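Local atomic coordinates of stage 0 sporulation protein A homolog (Desulfitobacterium hafniense, PDB entry 3MJQ), a protein that may control the expression of sporulation genes in response to nutritional stress, and is represented here by its PAS domain. Residues T26-P29 with K30-Y34; M42-L45 with T46-S49. The protein carries 1 engineered substitution. All blocks are in the same frame, centred on the assembly; numbering follows the deposited sequence.

Contact 1 (T26-P29 with K30-Y34)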
loop_
_atom_site.group_PDB
_atom_site.type_symbol
_atom_site.label_atom_id
_atom_site.label_comp_id
_atom_site.label_asym_id
_atom_site.label_seq_id
_atom_site.Cartn_x
_atom_site.Cartn_y
_atom_site.Cartn_z
ATOM N N THR A 26 -9.593 -7.440 7.791
ATOM C CA THR A 26 -10.146 -8.798 7.829
ATOM C C THR A 26 -9.113 -9.856 7.397
ATOM O O THR A 26 -9.104 -10.992 7.898
ATOM C CB THR A 26 -11.361 -8.900 6.871
ATOM O OG1 THR A 26 -12.052 -10.140 7.040
ATOM C CG2 THR A 26 -10.862 -8.753 5.422
ATOM N N ALA A 27 -8.259 -9.463 6.461
ATOM C CA ALA A 27 -7.237 -10.317 5.897
ATOM C C ALA A 27 -6.317 -10.907 6.950
ATOM O O ALA A 27 -5.919 -12.071 6.851
ATOM C CB ALA A 27 -6.438 -9.518 4.879
ATOM N N VAL A 28 -5.972 -10.104 7.952
ATOM C CA VAL A 28 -5.083 -10.561 9.001
ATOM C C VAL A 28 -5.746 -11.663 9.826
ATOM O O VAL A 28 -5.244 -12.786 9.891
ATOM C CB VAL A 28 -4.666 -9.391 9.894
ATOM C CG1 VAL A 28 -3.534 -9.803 10.781
ATOM C CG2 VAL A 28 -4.236 -8.230 9.040
ATOM N N PRO A 29 -6.887 -11.363 10.467
ATOM C CA PRO A 29 -7.542 -12.410 11.256
ATOM C C PRO A 29 -7.693 -13.667 10.422
ATOM O O PRO A 29 -7.289 -14.757 10.811
ATOM C CB PRO A 29 -8.886 -11.788 11.590
ATOM C CG PRO A 29 -8.525 -10.352 11.768
ATOM C CD PRO A 29 -7.617 -10.086 10.596
ATOM N N LYS A 30 -8.284 -13.477 9.255
ATOM C CA LYS A 30 -8.519 -14.548 8.315
ATOM C C LYS A 30 -7.285 -15.429 8.082
ATOM O O LYS A 30 -7.348 -16.625 8.328
ATOM C CB LYS A 30 -9.015 -13.945 6.997
ATOM C CG LYS A 30 -9.380 -14.958 5.934
ATOM C CD LYS A 30 -9.884 -14.285 4.664
ATOM C CE LYS A 30 -11.324 -13.819 4.789
ATOM N NZ LYS A 30 -11.522 -12.939 5.954
ATOM N N LYS A 31 -6.170 -14.844 7.637
ATOM C CA LYS A 31 -4.933 -15.601 7.345
ATOM C C LYS A 31 -4.078 -16.069 8.530
ATOM O O LYS A 31 -3.479 -17.141 8.482
ATOM C CB LYS A 31 -4.029 -14.791 6.410
ATOM C CG LYS A 31 -4.714 -14.313 5.157
ATOM C CD LYS A 31 -4.522 -15.262 3.983
ATOM C CE LYS A 31 -3.167 -15.055 3.330
ATOM N NZ LYS A 31 -3.013 -15.832 2.075
ATOM N N LEU A 32 -4.010 -15.265 9.583
ATOM C CA LEU A 32 -3.207 -15.602 10.750
ATOM C C LEU A 32 -3.898 -16.466 11.809
ATOM O O LEU A 32 -3.265 -16.943 12.754
ATOM C CB LEU A 32 -2.694 -14.311 11.380
ATOM C CG LEU A 32 -1.212 -14.013 11.165
ATOM C CD1 LEU A 32 -0.698 -14.618 9.850
ATOM C CD2 LEU A 32 -1.038 -12.506 11.232
ATOM N N GLY A 33 -5.200 -16.665 11.657
ATOM C CA GLY A 33 -5.919 -17.487 12.616
ATOM C C GLY A 33 -6.214 -16.832 13.953
ATOM O O GLY A 33 -6.740 -17.475 14.852
ATOM N N TYR A 34 -5.859 -15.551 14.078
ATOM C CA TYR A 34 -6.131 -14.767 15.286
ATOM C C TYR A 34 -7.296 -13.828 15.032
ATOM O O TYR A 34 -7.701 -13.594 13.889
ATOM C CB TYR A 34 -4.955 -13.880 15.659
ATOM C CG TYR A 34 -3.690 -14.544 16.108
ATOM C CD1 TYR A 34 -3.582 -15.135 17.366
ATOM C CD2 TYR A 34 -2.566 -14.539 15.275
ATOM C CE1 TYR A 34 -2.393 -15.703 17.780
ATOM C CE2 TYR A 34 -1.384 -15.108 15.689
ATOM C CZ TYR A 34 -1.314 -15.681 16.933
ATOM O OH TYR A 34 -0.134 -16.234 17.317
#
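In the short helix 27-32 of the PAS domain, the side chains of Val28 and Leu32 lie next to each other one turn apart, and Thr26, just ahead of the helical residues, pairs with Lys30 in the same manner. Val28 CG1 meets Leu32 CD2 at 3.7 Å, both branches pointing the same way. A chi1 of -168° swings Val28 CG1 away from the backbone N and beside the carbonyl carbon, on the leucine's side. On the polar side, the Lys30 chain leaves straight and then bends at chi3 and chi4, which folds the ammonium back over the preceding turn; NZ makes a weak hydrogen bond of 3.0 Å to Thr26 OG1. The backbone holds these pairs in step through a series of i to i+4 bonds: Lys30 N donates to Thr26 O at 2.9 Å, Lys31 N to Ala27 O at 2.9 Å and Leu32 N to Val28 O at 2.8 Å. The last bond, Gly33 N to Pro29 O, is the most bent of the four, and Gly33 leaves the helix with positive phi (76°). Lys31 sends its NZ to a salt bridge with Asp106. Ala27 and Val28 rest on Met11 of strand 11-16, with Val28 also on Leu13, while Val28 and Pro29 pack against Leu39 of helix 36-41.

Contact 2 (M42-L45 with T46-S49)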
loop_
_atom_site.group_PDB
_atom_site.type_symbol
_atom_site.label_atom_id
_atom_site.label_comp_id
_atom_site.label_asym_id
_atom_site.label_seq_id
_atom_site.Cartn_x
_atom_site.Cartn_y
_atom_site.Cartn_z
HETATM N N MSE A 42 -2.321 -7.565 21.006
HETATM C CA MSE A 42 -1.022 -8.136 20.686
HETATM C C MSE A 42 0.041 -7.128 20.280
HETATM O O MSE A 42 -0.252 -5.968 19.990
HETATM C CB MSE A 42 -1.177 -9.153 19.566
HETATM C CG MSE A 42 -2.288 -10.149 19.806
HETATM SE SE MSE A 42 -2.090 -11.787 18.790
HETATM C CE MSE A 42 -3.891 -12.405 18.819
ATOM N N HIS A 43 1.287 -7.595 20.266
ATOM C CA HIS A 43 2.441 -6.796 19.869
ATOM C C HIS A 43 2.920 -7.427 18.556
ATOM O O HIS A 43 2.960 -8.649 18.435
ATOM C CB HIS A 43 3.521 -6.892 20.944
ATOM C CG HIS A 43 4.711 -6.017 20.697
ATOM N ND1 HIS A 43 5.658 -6.299 19.739
ATOM C CD2 HIS A 43 5.118 -4.878 21.305
ATOM C CE1 HIS A 43 6.601 -5.373 19.768
ATOM N NE2 HIS A 43 6.296 -4.500 20.709
ATOM N N ILE A 44 3.267 -6.607 17.566
ATOM C CA ILE A 44 3.704 -7.129 16.268
ATOM C C ILE A 44 4.769 -8.211 16.366
ATOM O O ILE A 44 4.711 -9.219 15.654
ATOM C CB ILE A 44 4.231 -6.008 15.324
ATOM C CG1 ILE A 44 4.409 -6.569 13.904
ATOM C CG2 ILE A 44 5.547 -5.441 15.847
ATOM C CD1 ILE A 44 3.095 -7.037 13.233
ATOM N N LEU A 45 5.734 -8.015 17.256
ATOM C CA LEU A 45 6.814 -8.983 17.426
ATOM C C LEU A 45 6.343 -10.370 17.866
ATOM O O LEU A 45 7.056 -11.353 17.690
ATOM C CB LEU A 45 7.866 -8.433 18.405
ATOM C CG LEU A 45 9.034 -7.606 17.838
ATOM C CD1 LEU A 45 8.623 -6.884 16.580
ATOM C CD2 LEU A 45 9.514 -6.614 18.880
ATOM N N THR A 46 5.142 -10.459 18.428
ATOM C CA THR A 46 4.619 -11.751 18.878
ATOM C C THR A 46 4.289 -12.619 17.672
ATOM O O THR A 46 4.289 -13.856 17.744
ATOM C CB THR A 46 3.346 -11.577 19.722
ATOM O OG1 THR A 46 3.640 -10.749 20.849
ATOM C CG2 THR A 46 2.845 -12.920 20.222
ATOM N N ILE A 47 4.015 -11.933 16.564
ATOM C CA ILE A 47 3.666 -12.554 15.295
ATOM C C ILE A 47 4.873 -12.729 14.358
ATOM O O ILE A 47 4.953 -13.696 13.586
ATOM C CB ILE A 47 2.666 -11.698 14.547
ATOM C CG1 ILE A 47 1.543 -11.267 15.485
ATOM C CG2 ILE A 47 2.158 -12.465 13.339
ATOM C CD1 ILE A 47 0.656 -10.208 14.874
ATOM N N THR A 48 5.799 -11.779 14.428
ATOM C CA THR A 48 6.978 -11.794 13.585
ATOM C C THR A 48 8.237 -12.406 14.202
ATOM O O THR A 48 8.990 -13.096 13.507
ATOM C CB THR A 48 7.316 -10.376 13.154
ATOM O OG1 THR A 48 7.784 -9.635 14.290
ATOM C CG2 THR A 48 6.083 -9.702 12.583
ATOM N N SER A 49 8.461 -12.161 15.496
ATOM C CA SER A 49 9.673 -12.648 16.170
ATOM C C SER A 49 9.482 -13.454 17.470
ATOM O O SER A 49 10.283 -13.334 18.397
ATOM C CB SER A 49 10.597 -11.452 16.457
ATOM O OG SER A 49 10.571 -10.486 15.412
HETATM O O HOH W 1 1.259 -9.925 22.440
#
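Ile44 and Thr48 meet at a slant, one turn apart, with Thr48 CG2 lying 3.8 Å from Ile44 CG1. Thr48 carries its hydroxyl between backbone N and carbonyl carbon (chi1 69°), which leaves the methyl to face the isoleucine and brings OG1 to 3.7 Å from Leu45 CD1. The same OG1 shares a hydrogen bond of 3.1 Å with Ser49 OG, and either hydroxyl could donate. The Ile44 and Ile47 side chains approach more loosely, through their CD1 methyls. Ahead of the first turn, the His43 ring stands with its ND1 edge towards Leu45 N, which donates to it almost in the ring plane at 3.0 Å. His43 O accepts from Thr46 N at 2.8 Å. A water joins His43 N, whose hydrogen it accepts, to Thr46 OG1. One residue on, Ile44 O accepts from two backbone donors, Thr48 N in the carbonyl plane at 3.0 Å and Ile47 N well above it, and Ser49 N donates to Leu45 O at 2.7 Å. Leu45 lies against Met53 and Glu57 of helix 53-65, and Ile44 against Leu60. This is a histidine N-cap on one of the short helices that, in PAS folds, lie between the first strand pair and the long helix before the rest of the sheet.

Overall arrangement
Contacts 1 and 2 follow each other along the chain, their centres about 14 Å apart, with helix 36-41 between them in the sequence. They also touch directly. Leu32 CD2 of contact 1 lies 3.8 Å from Ile47 CG2 of contact 2, so the apolar sides of two short helices meet, and the Tyr34 ring packs near the selenomethionine methyl of Met42. Contact 1 leans on strand 11-16 and helix 36-41; contact 2 packs on helix 53-65 and is also tied by a backbone bond from Ile47 to Glu76 of strand 70-76. Together they form part of the helical layer that packs on the antiparallel sheet. PAS domains commonly bind cofactors or signals between these two layers, but neither contact includes a ligand.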